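Local coordinates for pyruvate kinase (Pseudomonas aeruginosa, PDB 6QXL) that catalyses the last step of glycolysis, transferring phosphate from phosphoenolpyruvate to ADP to give pyruvate and ATP, and works as an allosterically regulated homotetramer, at the interface of chains A and B and the interface of chains A and C. Residues are numbered along the deposited sequence; one frame, centred on the assembly and turned at random. Chains: chain A/B/C, Pyruvate kinase.

Contact 1: the interface of chains A and B. Residues chain A 248-249, 252-253, 257, 260, 282-283; chain B 296-297, 299.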
# COMPACT_ATOMS: atom_id res chain seq x y z
N ARG A 248 -9.00 -1.83 -32.21
CA ARG A 248 -8.28 -3.08 -32.07
C ARG A 248 -8.12 -3.85 -33.37
O ARG A 248 -7.22 -4.67 -33.47
CB ARG A 248 -8.90 -3.96 -31.00
CG ARG A 248 -8.88 -3.28 -29.65
CD ARG A 248 -9.46 -4.14 -28.55
NE ARG A 248 -10.75 -4.69 -28.91
CZ ARG A 248 -11.45 -5.49 -28.10
NH1 ARG A 248 -10.99 -5.81 -26.90
NH2 ARG A 248 -12.63 -5.97 -28.50
N GLY A 249 -9.00 -3.58 -34.35
CA GLY A 249 -8.88 -4.19 -35.67
C GLY A 249 -7.55 -3.83 -36.33
O GLY A 249 -6.66 -4.67 -36.47
N GLY A 252 -4.37 -4.39 -34.02
CA GLY A 252 -3.96 -5.79 -33.90
C GLY A 252 -3.16 -6.26 -35.11
O GLY A 252 -2.21 -7.01 -34.97
N VAL A 253 -3.53 -5.81 -36.30
CA VAL A 253 -2.76 -6.11 -37.48
C VAL A 253 -1.36 -5.52 -37.36
O VAL A 253 -0.36 -6.18 -37.67
CB VAL A 253 -3.47 -5.61 -38.74
CG1 VAL A 253 -2.56 -5.69 -39.95
CG2 VAL A 253 -4.73 -6.39 -39.01
N ASP A 257 -2.09 -9.47 -32.46
CA ASP A 257 -3.17 -9.62 -31.48
C ASP A 257 -2.69 -9.99 -30.07
O ASP A 257 -3.28 -9.61 -29.09
CB ASP A 257 -4.34 -10.45 -32.02
CG ASP A 257 -3.95 -11.86 -32.43
OD1 ASP A 257 -2.87 -12.34 -32.00
OD2 ASP A 257 -4.73 -12.52 -33.19
N LEU A 260 -2.34 -6.96 -27.73
CA LEU A 260 -3.47 -6.07 -27.51
C LEU A 260 -3.83 -5.87 -26.04
O LEU A 260 -4.09 -4.76 -25.61
CB LEU A 260 -4.70 -6.55 -28.27
CG LEU A 260 -4.62 -6.26 -29.77
CD1 LEU A 260 -5.86 -6.85 -30.41
CD2 LEU A 260 -4.48 -4.79 -30.10
N THR A 282 -14.19 -2.67 -31.66
CA THR A 282 -13.91 -3.69 -32.67
C THR A 282 -14.08 -5.14 -32.22
O THR A 282 -13.31 -5.66 -31.42
CB THR A 282 -12.55 -3.44 -33.33
OG1 THR A 282 -12.51 -2.09 -33.81
CG2 THR A 282 -12.35 -4.36 -34.50
N GLN A 283 -15.11 -5.78 -32.78
CA GLN A 283 -15.41 -7.19 -32.58
C GLN A 283 -15.77 -7.54 -31.16
O GLN A 283 -15.64 -8.69 -30.75
CB GLN A 283 -14.27 -8.09 -33.06
CG GLN A 283 -13.79 -7.83 -34.49
CD GLN A 283 -12.98 -9.01 -35.05
OE1 GLN A 283 -11.83 -9.22 -34.68
NE2 GLN A 283 -13.62 -9.81 -35.90
N ARG B 296 -11.18 -10.51 -31.94
CA ARG B 296 -10.52 -9.71 -30.92
C ARG B 296 -11.12 -9.95 -29.53
O ARG B 296 -10.42 -9.92 -28.53
CB ARG B 296 -10.57 -8.21 -31.24
CG ARG B 296 -9.99 -7.79 -32.56
CD ARG B 296 -8.51 -8.00 -32.56
NE ARG B 296 -7.92 -7.56 -33.83
CZ ARG B 296 -7.57 -8.37 -34.81
NH1 ARG B 296 -7.03 -7.85 -35.90
NH2 ARG B 296 -7.70 -9.70 -34.69
N ALA B 297 -12.41 -10.20 -29.47
CA ALA B 297 -13.04 -10.51 -28.20
C ALA B 297 -12.48 -11.80 -27.62
O ALA B 297 -12.25 -11.89 -26.43
CB ALA B 297 -14.54 -10.59 -28.32
N VAL B 299 -9.47 -13.16 -28.29
CA VAL B 299 -8.12 -12.88 -27.83
C VAL B 299 -8.16 -12.22 -26.46
O VAL B 299 -7.43 -12.62 -25.56
CB VAL B 299 -7.37 -11.98 -28.85
CG1 VAL B 299 -6.08 -11.43 -28.24
CG2 VAL B 299 -7.07 -12.76 -30.12
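B:Arg296 reaches across the interface and caps the backbone carbonyls of A:Arg248 and A:Gly249. Its NE donates to the carbonyl O of A:Arg248 at 3.0 Å. NH1 donates to the carbonyl O of A:Gly249 at 3.2 Å. Both oxygens lie close to the guanidinium plane, at its edge. The second bond is nearly straight, 171° at H, and uses a lone pair in the plane of the A:Gly249 carbonyl. The first comes from above the A:Arg248 carbonyl plane. This pair of bonds fixes the rotation of the guanidinium.

A third bond holds the base of the same residue. The backbone N of B:Arg296 donates to OE1 of the A:Gln283 side-chain amide at 3.1 Å, again from above the carbonyl plane. The amide stands almost perpendicular to the guanidinium. B:Arg296 bends at chi2 (-67°) and then runs straight through chi3. This turns the chain from the start of its helix towards the A:Arg248 and A:Gly249 carbonyls.

Along the way, B:Arg296 CD packs on A:Leu260 CD1 at 3.6 Å. Beside it, B:Val299 sets its branches against A:Asp257. B:Val299 CG1 touches the backbone O of A:Asp257 at 3.4 Å, and CG2 lies against its carboxylate. A:Asp257 OD2 is 4.4 Å from B:Arg296 NH2, not in contact, but its charge may still steady the arginine.

In the second shell, A:Arg248 runs the opposite way past B:Arg296, so the two guanidinium groups are kept apart while its NH2 passes near B:Arg296 CB. A:Arg248 NH2 donates to the carbonyl O of A:Thr282 at 3.0 Å, tying helix 248-255 to the loop that carries A:Gln283.

B:Arg296 opens helix 296-307 of chain B. It meets the start of helix 248-255 of chain A, which also carries the magnesium ligand A:Asp250. The neighbouring subunit may steady this segment of the active site, which could link the subunits. The patch joins barrel-domain segments of two subunits.

Contact 2: the interface of chains A and C. Residues chain A 358-359, 362-363, 471; chain C 370, 374, 455, 474-475.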
# COMPACT_ATOMS: atom_id res chain seq x y z
N ARG A 358 -4.97 23.21 -12.05
CA ARG A 358 -5.94 24.25 -12.18
C ARG A 358 -6.89 24.25 -11.02
O ARG A 358 -6.97 23.30 -10.27
CB ARG A 358 -6.77 24.03 -13.46
CG ARG A 358 -5.96 23.92 -14.74
CD ARG A 358 -6.75 23.25 -15.82
NE ARG A 358 -7.98 23.87 -16.18
CZ ARG A 358 -8.25 25.02 -16.79
NH1 ARG A 358 -9.51 25.37 -17.01
NH2 ARG A 358 -7.25 25.82 -17.14
N CYS A 359 -7.65 25.33 -10.93
CA CYS A 359 -8.63 25.50 -9.89
C CYS A 359 -9.89 24.68 -10.15
O CYS A 359 -10.45 24.07 -9.23
CB CYS A 359 -8.98 26.99 -9.74
SG CYS A 359 -10.46 27.37 -8.76
N SER A 362 -9.40 21.20 -9.49
CA SER A 362 -9.42 20.95 -8.05
C SER A 362 -10.81 20.75 -7.46
O SER A 362 -10.99 19.88 -6.61
CB SER A 362 -8.70 22.06 -7.28
OG SER A 362 -7.30 21.92 -7.48
N ILE A 363 -11.76 21.54 -7.92
CA ILE A 363 -13.12 21.41 -7.43
C ILE A 363 -13.73 20.10 -7.91
O ILE A 363 -14.47 19.44 -7.16
CB ILE A 363 -14.02 22.59 -7.88
CG1 ILE A 363 -13.50 23.92 -7.34
CG2 ILE A 363 -15.46 22.38 -7.43
CD1 ILE A 363 -13.77 24.12 -5.85
N ASN A 471 -15.37 27.16 -9.40
CA ASN A 471 -14.56 27.40 -8.21
C ASN A 471 -15.27 27.16 -6.89
O ASN A 471 -14.76 27.57 -5.86
CB ASN A 471 -14.00 28.81 -8.27
CG ASN A 471 -15.07 29.88 -8.04
OD1 ASN A 471 -16.28 29.60 -7.86
ND2 ASN A 471 -14.62 31.13 -8.00
N THR C 370 -7.97 19.22 -0.86
CA THR C 370 -7.68 20.16 -1.93
C THR C 370 -6.38 20.90 -1.69
O THR C 370 -5.54 21.01 -2.59
CB THR C 370 -8.84 21.14 -2.10
OG1 THR C 370 -10.03 20.40 -2.38
CG2 THR C 370 -8.57 22.10 -3.24
N PHE C 374 -3.24 20.97 -4.38
CA PHE C 374 -3.08 22.15 -5.23
C PHE C 374 -2.12 23.09 -4.51
O PHE C 374 -2.54 23.86 -3.67
CB PHE C 374 -4.47 22.76 -5.54
CG PHE C 374 -4.46 23.96 -6.52
CD1 PHE C 374 -3.56 24.06 -7.59
CD2 PHE C 374 -5.42 24.98 -6.39
CE1 PHE C 374 -3.60 25.14 -8.47
CE2 PHE C 374 -5.48 26.04 -7.29
CZ PHE C 374 -4.56 26.12 -8.32
N TRP C 455 -3.34 31.51 -4.34
CA TRP C 455 -4.71 31.01 -4.21
C TRP C 455 -5.03 30.73 -2.75
O TRP C 455 -4.14 30.59 -1.91
CB TRP C 455 -4.89 29.73 -4.99
CG TRP C 455 -4.79 29.89 -6.46
CD1 TRP C 455 -3.65 29.98 -7.21
CD2 TRP C 455 -5.88 29.97 -7.36
NE1 TRP C 455 -3.97 30.11 -8.53
CE2 TRP C 455 -5.33 30.11 -8.65
CE3 TRP C 455 -7.27 29.95 -7.19
CZ2 TRP C 455 -6.13 30.23 -9.78
CZ3 TRP C 455 -8.07 30.08 -8.32
CH2 TRP C 455 -7.49 30.20 -9.60
N LYS C 474 -14.80 27.32 -1.41
CA LYS C 474 -14.46 28.10 -2.59
C LYS C 474 -12.96 28.15 -2.72
O LYS C 474 -12.25 28.21 -1.73
CB LYS C 474 -14.99 29.55 -2.49
CG LYS C 474 -16.49 29.73 -2.65
CD LYS C 474 -16.82 31.24 -2.74
CE LYS C 474 -18.28 31.48 -3.09
NZ LYS C 474 -18.41 31.76 -4.54
N VAL C 475 -12.49 28.17 -3.95
CA VAL C 475 -11.07 28.35 -4.23
C VAL C 475 -10.93 29.67 -4.98
O VAL C 475 -11.44 29.81 -6.09
CB VAL C 475 -10.54 27.15 -5.04
CG1 VAL C 475 -9.08 27.35 -5.46
CG2 VAL C 475 -10.69 25.87 -4.24
O HOH W 1 -11.84 31.32 -8.56
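A:Cys359 meets the six-membered ring of C:Trp455 where the C-terminal alpha/beta domains of two pyruvate kinase subunits pair. Its CB lies 3.5 Å from CZ3 of the indole, just beyond the outer rim and to one side of the ring plane. The edge of the C:Phe374 ring comes over that same face, its CE2 3.9 Å from the indole plane of C:Trp455 and away from the middle. The sulphur points away from the indole centre, with SG anti to the backbone N (chi1 167°), and touches C:Val475 CG1 at 3.6 Å. The other valine branch, CG2, lies 3.9 Å from A:Ile363 CD1. The isoleucine and valine side chains lie alongside, pointing opposite ways.

Over the face of the C:Phe374 ring turned to chain A sits the carbonyl O of A:Arg358, a poorly ordered residue, above the ring centre. A:Ser362 OG donates to A:Arg358 O at 3.1 Å, from the first turn of helix 359-373. The same OG rests against C:Phe374 CB, while the serine CB faces C:Thr370 CG2.

Beside this packing, the strands meet through their backbones. C:Val475 N donates to A:Asn471 O at 3.0 Å, in the carbonyl plane. The A:Asn471 amide ND2 contacts water 1 at 2.8 Å, and the water also reaches the carbonyl O of C:Val475.

Contact 1 and contact 2 lie about 41 Å apart, measured between the centres of their C-alpha atoms. They share chain A but no residue and no helix or strand. Contact 1 uses the barrel domain and joins chain A to chain B. Contact 2 uses the C-terminal alpha/beta domain and joins chain A to chain C. Two different two-fold interfaces on each subunit are what build the homotetramer. Contact 1 adjoins the metal-binding segment, whereas the strand in contact 2 runs on from the glucose-6-phosphate pocket. Effector binding might reach the active sites through these interfaces, but the structure alone does not show it.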